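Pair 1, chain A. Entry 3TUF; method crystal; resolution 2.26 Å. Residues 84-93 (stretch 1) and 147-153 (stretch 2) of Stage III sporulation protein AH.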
# COMPACT_ATOMS: atom_id res chain seq x y z
N LEU A 84 -6.84 -14.33 10.31
CA LEU A 84 -6.88 -14.41 8.83
C LEU A 84 -6.48 -13.12 8.09
O LEU A 84 -5.87 -13.19 6.99
CB LEU A 84 -8.25 -14.95 8.33
CG LEU A 84 -8.68 -16.45 8.40
CD1 LEU A 84 -10.06 -16.64 7.71
CD2 LEU A 84 -7.63 -17.47 7.84
N PHE A 85 -6.81 -11.95 8.67
CA PHE A 85 -6.43 -10.66 8.10
C PHE A 85 -4.93 -10.46 8.00
O PHE A 85 -4.38 -10.23 6.88
CB PHE A 85 -7.03 -9.52 8.90
CG PHE A 85 -8.41 -9.12 8.45
CD1 PHE A 85 -9.48 -10.00 8.52
CD2 PHE A 85 -8.64 -7.83 7.99
CE1 PHE A 85 -10.75 -9.62 8.12
CE2 PHE A 85 -9.95 -7.43 7.59
CZ PHE A 85 -11.00 -8.35 7.65
N THR A 86 -4.24 -10.54 9.14
CA THR A 86 -2.79 -10.39 9.11
C THR A 86 -2.14 -11.49 8.21
O THR A 86 -1.20 -11.21 7.47
CB THR A 86 -2.16 -10.33 10.55
OG1 THR A 86 -2.87 -11.21 11.40
CG2 THR A 86 -2.21 -8.88 11.19
N THR A 87 -2.64 -12.71 8.23
CA THR A 87 -2.00 -13.68 7.33
C THR A 87 -2.12 -13.27 5.86
O THR A 87 -1.15 -13.23 5.10
CB THR A 87 -2.49 -15.10 7.54
OG1 THR A 87 -2.42 -15.41 8.94
CG2 THR A 87 -1.60 -16.08 6.78
N TYR A 88 -3.34 -12.95 5.47
CA TYR A 88 -3.62 -12.52 4.11
C TYR A 88 -2.76 -11.29 3.69
O TYR A 88 -2.06 -11.32 2.66
CB TYR A 88 -5.11 -12.25 3.98
CG TYR A 88 -5.58 -12.03 2.56
CD1 TYR A 88 -5.95 -13.11 1.75
CD2 TYR A 88 -5.67 -10.75 2.03
CE1 TYR A 88 -6.39 -12.92 0.43
CE2 TYR A 88 -6.10 -10.54 0.71
CZ TYR A 88 -6.46 -11.62 -0.08
OH TYR A 88 -6.90 -11.38 -1.38
N ARG A 89 -2.78 -10.23 4.49
CA ARG A 89 -2.01 -9.05 4.13
C ARG A 89 -0.54 -9.44 3.90
O ARG A 89 0.08 -9.15 2.83
CB ARG A 89 -2.16 -7.99 5.21
CG ARG A 89 -3.51 -7.24 5.21
CD ARG A 89 -3.31 -5.79 5.62
NE ARG A 89 -4.58 -5.06 5.72
CZ ARG A 89 -5.43 -5.16 6.75
NH1 ARG A 89 -5.16 -5.93 7.82
NH2 ARG A 89 -6.54 -4.46 6.74
N LEU A 90 0.01 -10.15 4.89
CA LEU A 90 1.36 -10.71 4.72
C LEU A 90 1.57 -11.48 3.41
O LEU A 90 2.51 -11.13 2.63
CB LEU A 90 1.79 -11.51 5.94
CG LEU A 90 2.21 -10.48 6.99
CD1 LEU A 90 2.38 -11.09 8.36
CD2 LEU A 90 3.48 -9.72 6.53
N ASP A 91 0.71 -12.48 3.14
CA ASP A 91 0.88 -13.26 1.93
C ASP A 91 0.70 -12.41 0.65
O ASP A 91 1.48 -12.52 -0.33
CB ASP A 91 -0.01 -14.49 1.96
CG ASP A 91 0.39 -15.47 3.10
OD1 ASP A 91 1.55 -15.42 3.67
OD2 ASP A 91 -0.48 -16.30 3.42
N LEU A 92 -0.31 -11.53 0.67
CA LEU A 92 -0.50 -10.60 -0.43
C LEU A 92 0.78 -9.79 -0.71
O LEU A 92 1.28 -9.77 -1.87
CB LEU A 92 -1.69 -9.69 -0.17
CG LEU A 92 -2.07 -8.74 -1.33
CD1 LEU A 92 -2.18 -9.56 -2.61
CD2 LEU A 92 -3.38 -8.02 -1.03
N GLU A 93 1.30 -9.14 0.32
CA GLU A 93 2.53 -8.37 0.21
C GLU A 93 3.60 -9.24 -0.44
O GLU A 93 4.02 -8.98 -1.57
CB GLU A 93 3.00 -7.90 1.59
CG GLU A 93 2.85 -6.40 1.81
CD GLU A 93 1.88 -5.76 0.84
OE1 GLU A 93 2.33 -5.28 -0.22
OE2 GLU A 93 0.67 -5.74 1.14
N GLU A 147 -14.36 -1.48 11.98
CA GLU A 147 -13.16 -1.69 12.81
C GLU A 147 -11.89 -2.09 11.99
O GLU A 147 -10.77 -1.66 12.28
CB GLU A 147 -13.48 -2.69 13.91
CG GLU A 147 -12.30 -3.21 14.71
CD GLU A 147 -12.35 -4.72 14.82
OE1 GLU A 147 -11.30 -5.37 14.58
OE2 GLU A 147 -13.44 -5.26 15.12
N ASP A 148 -12.08 -2.89 10.96
CA ASP A 148 -10.99 -3.18 10.03
C ASP A 148 -11.62 -3.59 8.70
O ASP A 148 -12.79 -4.00 8.68
CB ASP A 148 -10.09 -4.30 10.57
CG ASP A 148 -8.71 -4.34 9.90
OD1 ASP A 148 -8.45 -3.54 8.95
OD2 ASP A 148 -7.86 -5.17 10.33
N ALA A 149 -10.86 -3.49 7.61
CA ALA A 149 -11.30 -3.90 6.28
C ALA A 149 -10.14 -4.36 5.44
O ALA A 149 -9.02 -3.91 5.64
CB ALA A 149 -11.98 -2.75 5.58
N LEU A 150 -10.42 -5.21 4.44
CA LEU A 150 -9.37 -5.76 3.59
C LEU A 150 -9.87 -5.83 2.17
O LEU A 150 -11.01 -6.29 1.95
CB LEU A 150 -9.04 -7.14 4.12
CG LEU A 150 -8.19 -8.07 3.31
CD1 LEU A 150 -6.81 -7.52 3.20
CD2 LEU A 150 -8.21 -9.47 4.03
N VAL A 151 -9.05 -5.42 1.22
CA VAL A 151 -9.52 -5.14 -0.13
C VAL A 151 -8.47 -5.59 -1.10
O VAL A 151 -7.30 -5.14 -1.07
CB VAL A 151 -9.70 -3.58 -0.42
CG1 VAL A 151 -9.99 -3.29 -1.96
CG2 VAL A 151 -10.80 -2.93 0.45
N ASN A 152 -8.88 -6.45 -2.02
CA ASN A 152 -7.98 -6.92 -3.05
C ASN A 152 -8.64 -6.58 -4.35
O ASN A 152 -9.74 -7.09 -4.65
CB ASN A 152 -7.65 -8.43 -2.88
CG ASN A 152 -6.82 -9.01 -4.06
OD1 ASN A 152 -6.85 -8.54 -5.20
ND2 ASN A 152 -6.08 -10.05 -3.76
N ALA A 153 -7.98 -5.73 -5.10
CA ALA A 153 -8.58 -5.11 -6.27
C ALA A 153 -7.86 -5.59 -7.50
O ALA A 153 -7.93 -4.97 -8.57
CB ALA A 153 -8.48 -3.60 -6.16

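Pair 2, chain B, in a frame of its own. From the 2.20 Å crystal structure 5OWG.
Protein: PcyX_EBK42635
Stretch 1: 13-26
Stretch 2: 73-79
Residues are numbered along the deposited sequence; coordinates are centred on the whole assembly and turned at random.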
# COMPACT_ATOMS: atom_id res chain seq x y z
N ARG B 13 4.60 13.73 -12.26
CA ARG B 13 3.29 13.10 -12.19
C ARG B 13 3.25 12.09 -11.05
O ARG B 13 2.24 11.95 -10.36
CB ARG B 13 2.95 12.42 -13.52
CG ARG B 13 1.56 11.81 -13.57
CD ARG B 13 0.48 12.89 -13.51
NE ARG B 13 -0.87 12.32 -13.59
CZ ARG B 13 -1.62 12.00 -12.54
NH1 ARG B 13 -2.83 11.49 -12.73
NH2 ARG B 13 -1.18 12.18 -11.30
N LEU B 14 4.36 11.37 -10.87
CA LEU B 14 4.46 10.44 -9.74
C LEU B 14 4.40 11.18 -8.42
O LEU B 14 3.78 10.71 -7.46
CB LEU B 14 5.75 9.63 -9.84
CG LEU B 14 5.89 8.74 -11.08
CD1 LEU B 14 7.31 8.22 -11.22
CD2 LEU B 14 4.90 7.58 -11.03
N ILE B 15 5.04 12.35 -8.35
CA ILE B 15 4.99 13.15 -7.13
C ILE B 15 3.60 13.74 -6.94
O ILE B 15 3.10 13.84 -5.81
CB ILE B 15 6.07 14.25 -7.17
CG1 ILE B 15 7.42 13.68 -7.64
CG2 ILE B 15 6.22 14.90 -5.80
CD1 ILE B 15 7.87 12.45 -6.88
N LYS B 16 2.96 14.15 -8.03
CA LYS B 16 1.58 14.62 -7.95
C LYS B 16 0.67 13.52 -7.41
O LYS B 16 -0.06 13.72 -6.44
CB LYS B 16 1.11 15.10 -9.32
CG LYS B 16 -0.35 15.53 -9.35
CD LYS B 16 -0.55 16.70 -10.29
CE LYS B 16 -2.01 17.08 -10.40
NZ LYS B 16 -2.62 17.37 -9.08
N TRP B 17 0.71 12.34 -8.04
CA TRP B 17 -0.08 11.22 -7.55
C TRP B 17 0.18 10.94 -6.08
O TRP B 17 -0.70 10.46 -5.37
CB TRP B 17 0.21 9.97 -8.39
CG TRP B 17 -0.20 8.70 -7.70
CD1 TRP B 17 -1.37 8.02 -7.84
CD2 TRP B 17 0.58 7.96 -6.74
NE1 TRP B 17 -1.38 6.91 -7.04
CE2 TRP B 17 -0.20 6.85 -6.35
CE3 TRP B 17 1.84 8.13 -6.18
CZ2 TRP B 17 0.26 5.91 -5.43
CZ3 TRP B 17 2.29 7.20 -5.26
CH2 TRP B 17 1.50 6.11 -4.89
N LYS B 18 1.39 11.24 -5.60
CA LYS B 18 1.72 10.98 -4.21
C LYS B 18 1.06 12.00 -3.29
O LYS B 18 0.51 11.63 -2.24
CB LYS B 18 3.24 11.00 -4.02
CG LYS B 18 3.70 10.64 -2.61
CD LYS B 18 5.21 10.69 -2.46
CE LYS B 18 5.77 12.09 -2.68
NZ LYS B 18 5.11 13.10 -1.81
N ASP B 19 1.10 13.28 -3.65
CA ASP B 19 0.46 14.30 -2.83
C ASP B 19 -1.06 14.15 -2.86
O ASP B 19 -1.72 14.31 -1.82
CB ASP B 19 0.87 15.69 -3.30
CG ASP B 19 2.34 15.98 -3.05
OD1 ASP B 19 3.04 15.08 -2.53
OD2 ASP B 19 2.79 17.11 -3.35
N GLU B 20 -1.63 13.84 -4.03
CA GLU B 20 -3.06 13.57 -4.09
C GLU B 20 -3.41 12.35 -3.24
O GLU B 20 -4.47 12.32 -2.59
CB GLU B 20 -3.50 13.35 -5.53
CG GLU B 20 -3.16 14.49 -6.49
CD GLU B 20 -3.75 15.82 -6.07
OE1 GLU B 20 -3.32 16.36 -5.04
OE2 GLU B 20 -4.65 16.32 -6.78
N THR B 21 -2.54 11.34 -3.23
CA THR B 21 -2.77 10.16 -2.41
C THR B 21 -2.75 10.51 -0.92
O THR B 21 -3.61 10.05 -0.16
CB THR B 21 -1.71 9.10 -2.72
OG1 THR B 21 -2.02 8.46 -3.97
CG2 THR B 21 -1.63 8.03 -1.62
N ILE B 22 -1.79 11.33 -0.50
CA ILE B 22 -1.69 11.69 0.91
C ILE B 22 -2.87 12.54 1.34
O ILE B 22 -3.35 12.44 2.47
CB ILE B 22 -0.35 12.39 1.19
CG1 ILE B 22 0.82 11.44 0.92
CG2 ILE B 22 -0.28 12.90 2.63
CD1 ILE B 22 2.17 12.10 0.88
N GLU B 23 -3.36 13.41 0.45
CA GLU B 23 -4.52 14.23 0.78
C GLU B 23 -5.74 13.37 1.05
O GLU B 23 -6.49 13.62 2.00
CB GLU B 23 -4.80 15.22 -0.36
CG GLU B 23 -5.92 16.21 -0.06
CD GLU B 23 -5.61 17.12 1.11
OE1 GLU B 23 -4.45 17.13 1.57
OE2 GLU B 23 -6.53 17.83 1.57
N VAL B 24 -5.97 12.35 0.22
CA VAL B 24 -7.12 11.46 0.42
C VAL B 24 -7.01 10.76 1.77
O VAL B 24 -7.98 10.71 2.54
CB VAL B 24 -7.22 10.46 -0.74
CG1 VAL B 24 -8.32 9.43 -0.48
CG2 VAL B 24 -7.49 11.19 -2.05
N LEU B 25 -5.83 10.21 2.07
CA LEU B 25 -5.67 9.46 3.32
C LEU B 25 -5.86 10.37 4.53
O LEU B 25 -6.43 9.95 5.54
CB LEU B 25 -4.30 8.78 3.35
CG LEU B 25 -4.06 7.70 2.30
CD1 LEU B 25 -2.60 7.29 2.28
CD2 LEU B 25 -4.94 6.48 2.56
N ASN B 26 -5.39 11.62 4.44
CA ASN B 26 -5.57 12.55 5.55
C ASN B 26 -7.03 12.94 5.73
O ASN B 26 -7.45 13.27 6.85
CB ASN B 26 -4.72 13.80 5.33
CG ASN B 26 -3.24 13.54 5.53
OD1 ASN B 26 -2.85 12.66 6.29
ND2 ASN B 26 -2.41 14.32 4.86
N LEU B 73 16.33 6.40 -9.12
CA LEU B 73 15.02 5.79 -9.23
C LEU B 73 14.03 6.44 -8.26
O LEU B 73 14.38 7.35 -7.49
CB LEU B 73 15.10 4.28 -8.97
CG LEU B 73 15.83 3.44 -10.03
CD1 LEU B 73 15.77 1.97 -9.65
CD2 LEU B 73 15.24 3.65 -11.42
N TRP B 74 12.79 5.97 -8.32
CA TRP B 74 11.68 6.51 -7.54
C TRP B 74 10.58 5.47 -7.57
O TRP B 74 10.11 5.11 -8.66
CB TRP B 74 11.18 7.84 -8.12
CG TRP B 74 10.22 8.56 -7.22
CD1 TRP B 74 10.49 9.64 -6.43
CD2 TRP B 74 8.83 8.25 -7.02
NE1 TRP B 74 9.36 10.02 -5.75
CE2 TRP B 74 8.33 9.19 -6.09
CE3 TRP B 74 7.96 7.28 -7.53
CZ2 TRP B 74 7.00 9.19 -5.67
CZ3 TRP B 74 6.64 7.27 -7.10
CH2 TRP B 74 6.18 8.22 -6.18
N MET B 75 10.17 4.99 -6.40
CA MET B 75 9.15 3.96 -6.33
C MET B 75 8.17 4.33 -5.22
O MET B 75 8.45 5.16 -4.36
CB MET B 75 9.77 2.58 -6.08
CG MET B 75 9.97 2.20 -4.61
SD MET B 75 8.49 1.63 -3.74
CE MET B 75 8.00 0.22 -4.73
N ALA B 76 7.01 3.69 -5.27
CA ALA B 76 6.00 3.89 -4.24
C ALA B 76 5.19 2.61 -4.09
O ALA B 76 4.97 1.87 -5.05
CB ALA B 76 5.08 5.07 -4.58
N HIS B 77 4.75 2.37 -2.86
CA HIS B 77 3.92 1.21 -2.53
C HIS B 77 2.80 1.68 -1.63
O HIS B 77 3.02 2.44 -0.69
CB HIS B 77 4.75 0.12 -1.85
CG HIS B 77 3.93 -0.93 -1.17
ND1 HIS B 77 3.49 -2.07 -1.81
CD2 HIS B 77 3.48 -1.02 0.11
CE1 HIS B 77 2.80 -2.81 -0.97
NE2 HIS B 77 2.78 -2.20 0.20
N LEU B 78 1.58 1.24 -1.93
CA LEU B 78 0.40 1.65 -1.19
C LEU B 78 -0.53 0.46 -1.05
O LEU B 78 -0.94 -0.14 -2.05
CB LEU B 78 -0.31 2.82 -1.88
CG LEU B 78 -1.56 3.38 -1.18
CD1 LEU B 78 -1.21 3.99 0.17
CD2 LEU B 78 -2.25 4.40 -2.06
N CYS B 79 -0.86 0.11 0.19
CA CYS B 79 -1.69 -1.05 0.48
C CYS B 79 -2.67 -0.71 1.59
O CYS B 79 -2.33 0.01 2.53
CB CYS B 79 -0.85 -2.27 0.89
SG CYS B 79 -1.80 -3.78 0.99

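A helix laid along a β-strand poses a recurrent packing problem: one backbone arrangement can be filled in chemically different ways. In pair 1 the axes of helix and strand approach to 9.9 Å and run at 31° to each other; in pair 2 the values are 10.2 Å and 28°. The central backbones superpose with an RMSD of 0.8 Å. In both, alternate residues of the second stretch send CA-to-CB toward the helix, while those between them, Ala A149 and Val A151, matched by Met B75 and His B77, point away.

The first inward position of the second stretch holds Asp A148 in pair 1 and Trp B74 in pair 2. Asp A148 forms a salt bridge with Arg A89, whose NH2 donates to Asp A148 OD1 at 3.1 Å. The CA-to-CB bond of Arg A89 points sideways, but the long side chain brings its guanidinium to the second stretch, and Leu A150 CD1 lies over one face of that group. Trp B74 replaces this charged pairing with bulk, and the residue of the second stretch now does the reaching. Leu B14, the match of Phe A85, also points toward the strand; its CB sits over the Trp B74 six-membered ring, 3.9 Å from the centroid, in a CH-pi contact, whereas Leu A150 CD2 lies over one face of the Phe A85 ring. Ile B15 CD1 comes within 3.4 Å of Trp B74 CE2. Lys B18, the match of Arg A89, brings only its aliphatic part to the indole edge, with CD 4.0 Å from Trp B74 CZ2; its NZ is bonded instead to Asp B19 OD1, 3.0 Å away within the helix.

At the middle position the sizes are reversed. Leu A150, with 110 Å² covered by the helix, packs CB against Phe A85 CE2 at 3.6 Å and CD2 against Tyr A88 CD2 at 3.5 Å. Its match, Ala B76, offers a single methyl, and Trp B17, the match of Tyr A88, meets it with CZ3 3.6 Å from CB. The same ring atom lies 4.1 Å from Trp B74 CH2, and Trp B17 CZ2 is 4.5 Å from Leu B78 CD2, so this ring touches all three inward strand residues, where Tyr A88 touches Leu A150 and Asn A152.

At the last inward position, Asn A152 ND2 donates a hydrogen bond to Tyr A88 OH at 2.8 Å, and Leu A92 CD1 lies 4.1 Å from the same ND2. Leu B78 makes this end apolar: its CD2 is 3.7 Å from CG2 of Thr B21, the match of Leu A92, while its CD1 meets Leu B25 CD1 at 4.2 Å.

Pair 1 thus combines a leucine-centred apolar patch with polar links; pair 2 has no hydrogen bond across the stretches. Buried areas of 453 and 395 Å² show that both solutions cover substantial surface.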